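Local coordinates for protein monoacylglycerol lipase (Palaeococcus ferrophilus, PDB 6QE2) that probably hydrolyses monoacylglycerols to free fatty acid and glycerol, as a monoacylglycerol lipase of the alpha/beta-hydrolase superfamily, at residues F84-G89 against Y232-E237; V107-P112 against V195-G200; V199-I204 against E227-Y232; G30-L35 against E244-I249. All coordinates share one frame; numbering follows the deposited sequence.

Interaction 1: F84-G89 against Y232-E237. With LDA (lauryl dimethylamine-N-oxide), chain D; GOL (glycerol), chain C.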
# COMPACT_ATOMS: atom_id res chain seq x y z
N PHE A 84 -0.55 -5.23 -5.78
CA PHE A 84 0.32 -5.24 -4.61
C PHE A 84 0.40 -3.83 -4.06
O PHE A 84 0.77 -2.90 -4.79
CB PHE A 84 1.73 -5.74 -4.95
CG PHE A 84 2.67 -5.65 -3.78
CD1 PHE A 84 2.75 -6.68 -2.87
CD2 PHE A 84 3.45 -4.52 -3.57
CE1 PHE A 84 3.58 -6.60 -1.77
CE2 PHE A 84 4.29 -4.43 -2.47
CZ PHE A 84 4.35 -5.48 -1.58
N GLY A 85 0.08 -3.67 -2.78
CA GLY A 85 0.14 -2.36 -2.16
C GLY A 85 0.75 -2.45 -0.78
O GLY A 85 0.62 -3.46 -0.09
N HIS A 86 1.44 -1.38 -0.38
CA HIS A 86 2.07 -1.30 0.93
C HIS A 86 1.55 -0.10 1.71
O HIS A 86 1.54 1.02 1.20
CB HIS A 86 3.59 -1.22 0.80
CG HIS A 86 4.28 -0.86 2.08
ND1 HIS A 86 4.39 -1.74 3.14
CD2 HIS A 86 4.86 0.29 2.49
CE1 HIS A 86 5.02 -1.15 4.13
NE2 HIS A 86 5.32 0.08 3.77
N SER A 87 1.12 -0.36 2.95
CA SER A 87 0.71 0.68 3.92
C SER A 87 -0.50 1.44 3.40
O SER A 87 -1.59 0.83 3.26
CB SER A 87 1.96 1.52 4.20
OG SER A 87 1.73 2.26 5.42
N LEU A 88 -0.41 2.77 3.17
CA LEU A 88 -1.48 3.47 2.45
C LEU A 88 -1.82 2.73 1.15
O LEU A 88 -3.00 2.61 0.78
CB LEU A 88 -1.05 4.90 2.18
CG LEU A 88 -1.98 5.68 1.25
CD1 LEU A 88 -3.37 5.80 1.86
CD2 LEU A 88 -1.43 7.09 1.02
N GLY A 89 -0.81 2.18 0.49
CA GLY A 89 -1.11 1.48 -0.76
C GLY A 89 -1.78 0.14 -0.50
O GLY A 89 -2.64 -0.29 -1.27
N TYR A 232 9.18 -4.67 11.89
CA TYR A 232 8.53 -3.37 12.00
C TYR A 232 7.58 -3.18 10.81
O TYR A 232 7.10 -4.14 10.21
CB TYR A 232 9.59 -2.26 12.07
CG TYR A 232 10.35 -2.18 13.37
CD1 TYR A 232 10.10 -3.07 14.41
CD2 TYR A 232 11.32 -1.20 13.56
CE1 TYR A 232 10.81 -2.99 15.60
CE2 TYR A 232 12.02 -1.11 14.75
CZ TYR A 232 11.77 -2.01 15.76
OH TYR A 232 12.47 -1.92 16.95
N HIS A 233 7.29 -1.91 10.48
CA HIS A 233 6.31 -1.58 9.44
C HIS A 233 6.77 -2.03 8.06
O HIS A 233 5.97 -2.54 7.27
CB HIS A 233 6.06 -0.08 9.47
CG HIS A 233 5.03 0.40 8.49
ND1 HIS A 233 3.72 -0.02 8.52
CD2 HIS A 233 5.12 1.27 7.46
CE1 HIS A 233 3.05 0.57 7.55
NE2 HIS A 233 3.88 1.36 6.89
N GLU A 234 8.04 -1.82 7.74
CA GLU A 234 8.60 -2.24 6.46
C GLU A 234 9.34 -3.56 6.66
O GLU A 234 10.39 -3.59 7.32
CB GLU A 234 9.52 -1.18 5.88
CG GLU A 234 8.77 0.06 5.44
CD GLU A 234 9.66 1.09 4.79
OE1 GLU A 234 10.87 0.84 4.64
OE2 GLU A 234 9.14 2.17 4.43
N ILE A 235 8.78 -4.64 6.12
CA ILE A 235 9.44 -5.94 6.19
C ILE A 235 10.44 -6.12 5.05
O ILE A 235 11.30 -7.02 5.14
CB ILE A 235 8.39 -7.07 6.19
CG1 ILE A 235 7.25 -6.72 7.16
CG2 ILE A 235 9.00 -8.40 6.62
CD1 ILE A 235 6.03 -7.60 7.01
N PHE A 236 10.38 -5.27 4.02
CA PHE A 236 11.14 -5.46 2.78
C PHE A 236 12.63 -5.61 3.02
O PHE A 236 13.30 -6.40 2.34
CB PHE A 236 10.90 -4.29 1.82
CG PHE A 236 9.48 -4.11 1.42
CD1 PHE A 236 8.63 -3.33 2.18
CD2 PHE A 236 8.99 -4.69 0.26
CE1 PHE A 236 7.31 -3.15 1.81
CE2 PHE A 236 7.67 -4.52 -0.12
CZ PHE A 236 6.83 -3.75 0.66
N GLU A 237 13.16 -4.77 3.90
CA GLU A 237 14.59 -4.76 4.20
C GLU A 237 14.94 -5.29 5.59
O GLU A 237 16.05 -5.08 6.06
CB GLU A 237 15.16 -3.36 3.99
CG GLU A 237 14.69 -2.71 2.70
CD GLU A 237 15.35 -1.37 2.43
OE1 GLU A 237 16.55 -1.37 2.08
OE2 GLU A 237 14.68 -0.34 2.56
N1 LDA D . -0.03 5.26 6.87
O1 LDA D . -0.32 4.67 5.83
CM1 LDA D . 1.27 5.91 6.71
CM2 LDA D . 0.01 4.31 7.98
C1 LDA D . -1.02 6.27 7.15
C2 LDA D . -0.43 7.22 8.17
C3 LDA D . -1.27 8.48 8.25
C4 LDA D . -0.78 9.38 9.37
C5 LDA D . -1.78 10.49 9.64
C6 LDA D . -1.13 11.60 10.44
C7 LDA D . -2.19 12.60 10.88
C8 LDA D . -2.02 13.91 10.14
C9 LDA D . -3.34 14.37 9.55
C10 LDA D . -3.83 15.62 10.26
C11 LDA D . -4.94 16.31 9.47
C12 LDA D . -4.78 16.04 8.00
C1 GOL C . 6.33 4.55 3.31
O1 GOL C . 6.58 5.95 3.39
C2 GOL C . 6.56 3.96 4.67
O2 GOL C . 6.37 2.55 4.64
C3 GOL C . 5.57 4.60 5.61
O3 GOL C . 4.27 4.13 5.26

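Interaction 2: V107-P112 against V195-G200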
# COMPACT_ATOMS: atom_id res chain seq x y z
N VAL A 107 -5.22 -9.79 -4.62
CA VAL A 107 -4.68 -8.60 -3.96
C VAL A 107 -3.71 -9.03 -2.86
O VAL A 107 -4.02 -9.91 -2.05
CB VAL A 107 -5.80 -7.69 -3.40
CG1 VAL A 107 -6.76 -8.45 -2.49
CG2 VAL A 107 -5.19 -6.51 -2.68
N VAL A 108 -2.52 -8.43 -2.87
CA VAL A 108 -1.50 -8.63 -1.85
C VAL A 108 -1.32 -7.30 -1.14
O VAL A 108 -1.04 -6.28 -1.79
CB VAL A 108 -0.17 -9.10 -2.45
CG1 VAL A 108 0.87 -9.31 -1.35
CG2 VAL A 108 -0.35 -10.35 -3.30
N ALA A 109 -1.49 -7.29 0.18
CA ALA A 109 -1.37 -6.08 0.97
C ALA A 109 -0.27 -6.27 2.00
O ALA A 109 -0.36 -7.15 2.86
CB ALA A 109 -2.70 -5.73 1.64
N SER A 110 0.78 -5.46 1.89
CA SER A 110 1.86 -5.41 2.86
C SER A 110 1.56 -4.32 3.88
O SER A 110 1.37 -3.16 3.50
CB SER A 110 3.19 -5.14 2.15
OG SER A 110 4.13 -4.52 3.01
N SER A 111 1.52 -4.69 5.17
CA SER A 111 1.25 -3.75 6.26
C SER A 111 0.14 -2.76 5.94
O SER A 111 0.35 -1.55 6.05
CB SER A 111 2.53 -2.98 6.62
OG SER A 111 3.59 -3.86 6.95
N PRO A 112 -1.04 -3.21 5.52
CA PRO A 112 -2.08 -2.26 5.11
C PRO A 112 -2.56 -1.43 6.30
O PRO A 112 -2.60 -1.89 7.44
CB PRO A 112 -3.20 -3.15 4.56
CG PRO A 112 -2.99 -4.47 5.24
CD PRO A 112 -1.50 -4.61 5.40
N VAL A 195 -6.83 -13.15 -1.46
CA VAL A 195 -6.21 -12.12 -0.63
C VAL A 195 -4.99 -12.69 0.08
O VAL A 195 -5.05 -13.80 0.62
CB VAL A 195 -7.21 -11.55 0.40
CG1 VAL A 195 -6.50 -10.61 1.39
CG2 VAL A 195 -8.36 -10.85 -0.29
N LEU A 196 -3.91 -11.92 0.11
CA LEU A 196 -2.75 -12.20 0.96
C LEU A 196 -2.43 -10.94 1.76
O LEU A 196 -2.21 -9.87 1.17
CB LEU A 196 -1.54 -12.64 0.13
CG LEU A 196 -0.20 -12.76 0.87
CD1 LEU A 196 -0.26 -13.83 1.97
CD2 LEU A 196 0.93 -13.05 -0.12
N LEU A 197 -2.40 -11.06 3.08
CA LEU A 197 -2.01 -9.98 3.97
C LEU A 197 -0.68 -10.35 4.64
O LEU A 197 -0.52 -11.47 5.12
CB LEU A 197 -3.08 -9.75 5.04
CG LEU A 197 -4.50 -9.54 4.51
CD1 LEU A 197 -5.48 -9.48 5.68
CD2 LEU A 197 -4.59 -8.26 3.70
N LEU A 198 0.24 -9.39 4.69
CA LEU A 198 1.55 -9.60 5.30
C LEU A 198 1.79 -8.51 6.34
O LEU A 198 1.70 -7.32 6.02
CB LEU A 198 2.68 -9.57 4.26
CG LEU A 198 2.54 -10.47 3.03
CD1 LEU A 198 2.40 -9.59 1.81
CD2 LEU A 198 3.73 -11.39 2.88
N VAL A 199 2.10 -8.90 7.58
CA VAL A 199 2.29 -7.95 8.67
C VAL A 199 3.51 -8.31 9.49
O VAL A 199 3.89 -9.48 9.61
CB VAL A 199 1.04 -7.87 9.58
CG1 VAL A 199 -0.15 -7.35 8.80
CG2 VAL A 199 0.74 -9.23 10.19
N GLY A 200 4.15 -7.28 10.05
CA GLY A 200 5.18 -7.46 11.07
C GLY A 200 4.56 -7.29 12.45
O GLY A 200 3.79 -6.36 12.68
O HOH W 1 2.83 -4.68 9.32

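Interaction 3: V199-I204 against E227-Y232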
# COMPACT_ATOMS: atom_id res chain seq x y z
N VAL A 199 2.10 -8.90 7.58
CA VAL A 199 2.29 -7.95 8.67
C VAL A 199 3.51 -8.31 9.49
O VAL A 199 3.89 -9.48 9.61
CB VAL A 199 1.04 -7.87 9.58
CG1 VAL A 199 -0.15 -7.35 8.80
CG2 VAL A 199 0.74 -9.23 10.19
N GLY A 200 4.15 -7.28 10.05
CA GLY A 200 5.18 -7.46 11.07
C GLY A 200 4.56 -7.29 12.45
O GLY A 200 3.79 -6.36 12.68
N THR A 201 4.91 -8.20 13.37
CA THR A 201 4.23 -8.21 14.66
C THR A 201 4.58 -7.02 15.53
O THR A 201 3.81 -6.69 16.44
CB THR A 201 4.54 -9.49 15.44
OG1 THR A 201 5.94 -9.54 15.75
CG2 THR A 201 4.15 -10.73 14.65
N ALA A 202 5.71 -6.36 15.28
CA ALA A 202 6.13 -5.22 16.08
C ALA A 202 5.80 -3.89 15.42
O ALA A 202 6.28 -2.84 15.86
CB ALA A 202 7.63 -5.30 16.38
N ASP A 203 4.97 -3.92 14.38
CA ASP A 203 4.59 -2.72 13.65
C ASP A 203 3.64 -1.87 14.50
O ASP A 203 2.56 -2.34 14.87
CB ASP A 203 3.93 -3.14 12.34
CG ASP A 203 3.59 -1.99 11.42
OD1 ASP A 203 3.77 -0.81 11.79
OD2 ASP A 203 3.14 -2.28 10.29
N ILE A 204 4.05 -0.65 14.83
CA ILE A 204 3.15 0.30 15.49
C ILE A 204 2.69 1.41 14.57
O ILE A 204 1.84 2.22 14.98
CB ILE A 204 3.78 0.88 16.78
CG1 ILE A 204 5.14 1.51 16.52
CG2 ILE A 204 3.90 -0.20 17.84
CD1 ILE A 204 5.81 1.95 17.81
N GLU A 227 2.37 -13.53 9.29
CA GLU A 227 3.01 -12.66 10.26
C GLU A 227 4.51 -12.90 10.29
O GLU A 227 4.98 -14.03 10.12
CB GLU A 227 2.41 -12.90 11.66
CG GLU A 227 0.90 -12.80 11.67
CD GLU A 227 0.36 -12.43 13.03
OE1 GLU A 227 1.17 -12.11 13.92
OE2 GLU A 227 -0.88 -12.47 13.20
N PHE A 228 5.26 -11.83 10.53
CA PHE A 228 6.72 -11.88 10.57
C PHE A 228 7.14 -11.39 11.94
O PHE A 228 7.16 -10.18 12.21
CB PHE A 228 7.31 -11.07 9.43
CG PHE A 228 6.95 -11.62 8.07
CD1 PHE A 228 5.74 -11.30 7.49
CD2 PHE A 228 7.81 -12.48 7.41
CE1 PHE A 228 5.39 -11.82 6.26
CE2 PHE A 228 7.47 -13.00 6.18
CZ PHE A 228 6.26 -12.67 5.60
N LYS A 229 7.47 -12.33 12.82
CA LYS A 229 7.66 -12.04 14.23
C LYS A 229 8.81 -11.06 14.44
O LYS A 229 9.95 -11.31 14.02
CB LYS A 229 7.93 -13.34 14.99
CG LYS A 229 8.12 -13.15 16.49
CD LYS A 229 8.36 -14.48 17.17
CE LYS A 229 8.56 -14.30 18.67
NZ LYS A 229 7.38 -13.64 19.29
N GLY A 230 8.51 -9.94 15.08
CA GLY A 230 9.49 -8.93 15.41
C GLY A 230 9.69 -7.85 14.37
O GLY A 230 10.27 -6.81 14.69
N ALA A 231 9.21 -8.05 13.15
CA ALA A 231 9.44 -7.06 12.10
C ALA A 231 8.65 -5.79 12.38
O ALA A 231 7.60 -5.81 13.02
CB ALA A 231 9.05 -7.63 10.73
N TYR A 232 9.18 -4.67 11.89
CA TYR A 232 8.53 -3.37 12.00
C TYR A 232 7.58 -3.18 10.81
O TYR A 232 7.10 -4.14 10.21
CB TYR A 232 9.59 -2.26 12.07
CG TYR A 232 10.35 -2.18 13.37
CD1 TYR A 232 10.10 -3.07 14.41
CD2 TYR A 232 11.32 -1.20 13.56
CE1 TYR A 232 10.81 -2.99 15.60
CE2 TYR A 232 12.02 -1.11 14.75
CZ TYR A 232 11.77 -2.01 15.76
OH TYR A 232 12.47 -1.92 16.95

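Interaction 4: G30-L35 against E244-I249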
# COMPACT_ATOMS: atom_id res chain seq x y z
N GLY A 30 12.60 -1.71 -6.19
CA GLY A 30 13.39 -2.31 -7.26
C GLY A 30 13.63 -3.80 -7.05
O GLY A 30 13.64 -4.57 -8.02
N LYS A 31 13.87 -4.21 -5.81
CA LYS A 31 14.14 -5.62 -5.54
C LYS A 31 12.92 -6.48 -5.85
O LYS A 31 13.04 -7.51 -6.53
CB LYS A 31 14.57 -5.80 -4.08
CG LYS A 31 14.92 -7.23 -3.69
CD LYS A 31 16.18 -7.70 -4.41
CE LYS A 31 16.69 -9.01 -3.84
NZ LYS A 31 18.04 -9.34 -4.38
N LEU A 32 11.74 -6.07 -5.38
CA LEU A 32 10.54 -6.87 -5.63
C LEU A 32 10.19 -6.89 -7.11
O LEU A 32 9.76 -7.92 -7.64
CB LEU A 32 9.36 -6.32 -4.81
CG LEU A 32 8.00 -6.98 -5.06
CD1 LEU A 32 7.99 -8.46 -4.68
CD2 LEU A 32 6.91 -6.22 -4.30
N ILE A 33 10.33 -5.75 -7.80
CA ILE A 33 10.05 -5.70 -9.23
C ILE A 33 10.96 -6.67 -9.97
O ILE A 33 10.50 -7.42 -10.85
CB ILE A 33 10.22 -4.26 -9.76
CG1 ILE A 33 9.13 -3.35 -9.19
CG2 ILE A 33 10.19 -4.24 -11.28
CD1 ILE A 33 9.42 -1.87 -9.37
N GLU A 34 12.24 -6.67 -9.63
CA GLU A 34 13.19 -7.56 -10.29
C GLU A 34 12.82 -9.02 -10.07
O GLU A 34 12.86 -9.83 -11.00
CB GLU A 34 14.60 -7.28 -9.77
CG GLU A 34 15.71 -8.13 -10.37
CD GLU A 34 17.10 -7.67 -9.94
OE1 GLU A 34 17.52 -8.00 -8.80
OE2 GLU A 34 17.76 -6.96 -10.72
N LEU A 35 12.46 -9.38 -8.83
CA LEU A 35 12.07 -10.75 -8.54
C LEU A 35 10.80 -11.14 -9.29
O LEU A 35 10.70 -12.24 -9.84
CB LEU A 35 11.90 -10.95 -7.03
CG LEU A 35 13.18 -10.88 -6.20
CD1 LEU A 35 12.87 -10.86 -4.70
CD2 LEU A 35 14.15 -12.01 -6.53
N GLU A 244 12.60 -13.64 3.03
CA GLU A 244 11.42 -14.49 3.16
C GLU A 244 10.15 -13.76 2.75
O GLU A 244 9.26 -14.35 2.14
CB GLU A 244 11.30 -15.03 4.58
CG GLU A 244 10.29 -16.16 4.74
CD GLU A 244 10.57 -17.03 5.96
OE1 GLU A 244 11.71 -16.98 6.47
OE2 GLU A 244 9.66 -17.75 6.41
N PHE A 245 10.08 -12.49 3.10
CA PHE A 245 8.93 -11.66 2.78
C PHE A 245 8.78 -11.56 1.27
O PHE A 245 7.68 -11.71 0.74
CB PHE A 245 9.14 -10.28 3.40
CG PHE A 245 8.13 -9.25 2.98
CD1 PHE A 245 6.86 -9.24 3.51
CD2 PHE A 245 8.48 -8.25 2.09
CE1 PHE A 245 5.94 -8.28 3.14
CE2 PHE A 245 7.57 -7.28 1.71
CZ PHE A 245 6.30 -7.30 2.24
N HIS A 246 9.89 -11.34 0.58
CA HIS A 246 9.86 -11.25 -0.88
C HIS A 246 9.47 -12.59 -1.50
O HIS A 246 8.70 -12.63 -2.46
CB HIS A 246 11.22 -10.80 -1.42
CG HIS A 246 11.43 -9.32 -1.33
ND1 HIS A 246 12.12 -8.72 -0.30
CD2 HIS A 246 11.05 -8.32 -2.16
CE1 HIS A 246 12.15 -7.42 -0.49
NE2 HIS A 246 11.51 -7.15 -1.61
N ARG A 247 10.00 -13.67 -0.95
CA ARG A 247 9.72 -15.01 -1.44
C ARG A 247 8.25 -15.40 -1.31
O ARG A 247 7.68 -16.02 -2.21
CB ARG A 247 10.61 -16.04 -0.76
CG ARG A 247 10.33 -17.48 -1.18
CD ARG A 247 11.52 -18.39 -0.90
NE ARG A 247 12.06 -18.20 0.44
CZ ARG A 247 13.18 -17.54 0.71
NH1 ARG A 247 13.89 -17.00 -0.28
NH2 ARG A 247 13.60 -17.42 1.96
N ALA A 248 7.63 -15.04 -0.19
CA ALA A 248 6.23 -15.37 0.03
C ALA A 248 5.33 -14.68 -0.97
O ALA A 248 4.38 -15.24 -1.45
CB ALA A 248 5.80 -14.99 1.43
N ILE A 249 5.64 -13.43 -1.26
CA ILE A 249 4.86 -12.68 -2.21
C ILE A 249 4.95 -13.33 -3.58
O ILE A 249 3.94 -13.61 -4.20
CB ILE A 249 5.34 -11.23 -2.27
CG1 ILE A 249 4.93 -10.50 -1.00
CG2 ILE A 249 4.77 -10.52 -3.48
CD1 ILE A 249 5.81 -9.33 -0.66
O HOH W 2 11.49 -4.49 -2.84

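Interaction 1: F84-G89 against Y232-E237
The hydroxyl of S87 meets the imidazole of H233 in the plane of its ring: S87 OG and H233 NE2 share a 2.8 Å hydrogen bond, and the serine backbone is strained (phi 63°, psi -119°). With D203 OD2 hydrogen-bonded to H233 ND1, the three residues have the geometry of a Ser-His-Asp triad, and G85-x-S87-x-G89 fits the nucleophile elbow of alpha/beta-hydrolases. The elbow calls for small neighbours: a CB on G85 would run into G89 O. A glycerol molecule bridges the two segments: its O3 is 3.2 Å from H233 NE2, while its O2 accepts from H86 NE2 at 2.8 Å and donates to E234 OE2. E234 also forms a salt bridge with R28. The head group of a lauryl dimethylamine-N-oxide lies beside S87, its O1 3.3 Å from L88 N.

In H86, CG anti to the backbone N (chi1 168°) carries the ring toward the other segment. There the edge of F236 meets one ring face in a T-shaped pair, F236 CE1 3.5 Å from H86 ND1, and S87 CB lies over the opposite face. F236 also reaches F84 tip to tip, F236 CE2 3.8 Å from F84 CZ. The elbow thus joins strand 82-86 to helix 88-99, facing the loop between strand 223-228 and helix 242-256; I249 of that last helix packs on F84, and its F245 on F236.

Interaction 2: V107-P112 against V195-G200
V108 and L196 lie side by side on one face of the sheet, and V107 and V195 do the same on the other, as the paired strands run parallel with axes 4.8 Å apart and only 10° between them. Four backbone hydrogen bonds join the strands: V107 O accepts from L196 N, L196 O from A109 N, A109 O from L198 N, and L198 O from S111 N. The last is the shortest, 2.8 Å from S111 N to L198 O, and it carries the pairing one residue beyond strand 106-110.

L198 can be followed outward. Its CB sits 4.1 Å from A109 O, and CG stands beside the backbone N, anti to the carbonyl carbon (chi1 -52°). From there CD1 swings back over the neighbouring strand, 3.5 Å from V108 CG1, and CD2 packs against the ring of F228 on the next strand. V108 CG1 also touches L196 CD2, at 3.9 Å, so one methyl serves two leucines. On the other face A109 CB meets L197 CD2, 3.8 Å away, while V107 and P112 extend that layer toward helix 88-99.

At the C-terminal ends the contact turns polar. A water donates to S111 OG at 2.6 Å and accepts from G200 N, and the same OG is hydrogen-bonded to H233 O; S110 OG is hydrogen-bonded to H86 ND1. Parallel inner strands of a sheet, covered by helices on both faces and bearing polar residues at their C-terminal ends beside the probable triad, are typical of the alpha/beta-hydrolase fold.

Interaction 3: V199-I204 against E227-Y232
V199 and E227 lie side by side and point the same way from neighbouring parallel strands, V199 CG2 3.9 Å from E227 CG, whereas T201 crosses E227 at about a right angle. T201 uses its two branches differently. CG2 packs against E227 OE1, while OE2 of the same carboxylate forms a salt bridge with R212. OG1, set between the backbone N and the carbonyl carbon (chi1 64°), accepts from G230 N in an almost straight 2.7 Å bond (178°). F228 presents a ring edge to V199 O, 3.4 Å from CD1, and its backbone N donates to the same oxygen. A202 CB sits at the edge of the Y232 ring, 3.9 Å from CD1.

Two beta turns interlock, type I over G200-D203 and type II over F228-A231. F228 O takes T201 N and A231 N from opposite faces of its plane, and A231 O receives A202 N at 3.0 Å. Glycine is needed at G200, where a CB would clash with A231 O and Y232 O, and at G230 for its backbone angles. The turn after strand 195-200 thereby places D203, whose OD2 accepts from T206 and H233, consistent with the acid of a catalytic triad.

Interaction 4: G30-L35 against E244-I249
Apolar contacts make up most of this helix pair, and H246 is their centre. L32 CB comes to the edge of the imidazole, 3.7 Å from CD2, close to the ring plane. L35 crosses H246 at about a right angle, its CD1 3.7 Å from H246 CB. One turn farther along helix 242-256, I249 CG2 lies 4.0 Å from L32 CD1, also crossing roughly perpendicularly; this CG2 is the branch anti to the backbone N. Deeper in, both L32 and I249 rest on F84 of strand 82-86.

A CH-pi contact is added by K31, whose CG lies over one face of the H246 ring, 4.2 Å from its centroid and 20° off the normal. The chain bends beyond CG (chi2 67°), and the rest of the lysine leads away from the other helix.

Helices 30-38 and 242-256 lie on the same side of the central sheet of the alpha/beta-hydrolase fold, so the contact joins a helix near the start of the chain to the last one. The axes of the two segments approach to 10.5 Å and cross at -39°, a wide spacing bridged by the histidine and leucine side chains.

Polar links across the pair run through water. One molecule accepts from L32 N at 3.0 Å and lies in the plane of the H246 ring, 2.9 Å from NE2. The other ring nitrogen, ND1, is hydrogen-bonded to G242 O one turn earlier in its own helix, so both nitrogens have partners and the rotation of the ring is fixed.

In the fold
From the N terminus, helix 30-38 comes first, and interaction 4 closes the longest loop by setting it against helix 242-256. Within that loop lies interaction 1, from the end of strand 82-86 to the loop ahead of helix 242-256. Interaction 2 then pairs strands 106-110 and 195-200, its loop wholly within that of interaction 1. Interaction 3 starts on V199 and G200, where interaction 2 ends, and closes a short beta-alpha-beta loop that finishes at Y232, the first residue of 232-237. Interactions 2 and 3 thus follow one another, sharing V199 and G200, and both lie within the span of interaction 1. Together they tie sheet, triad loops and one helical layer.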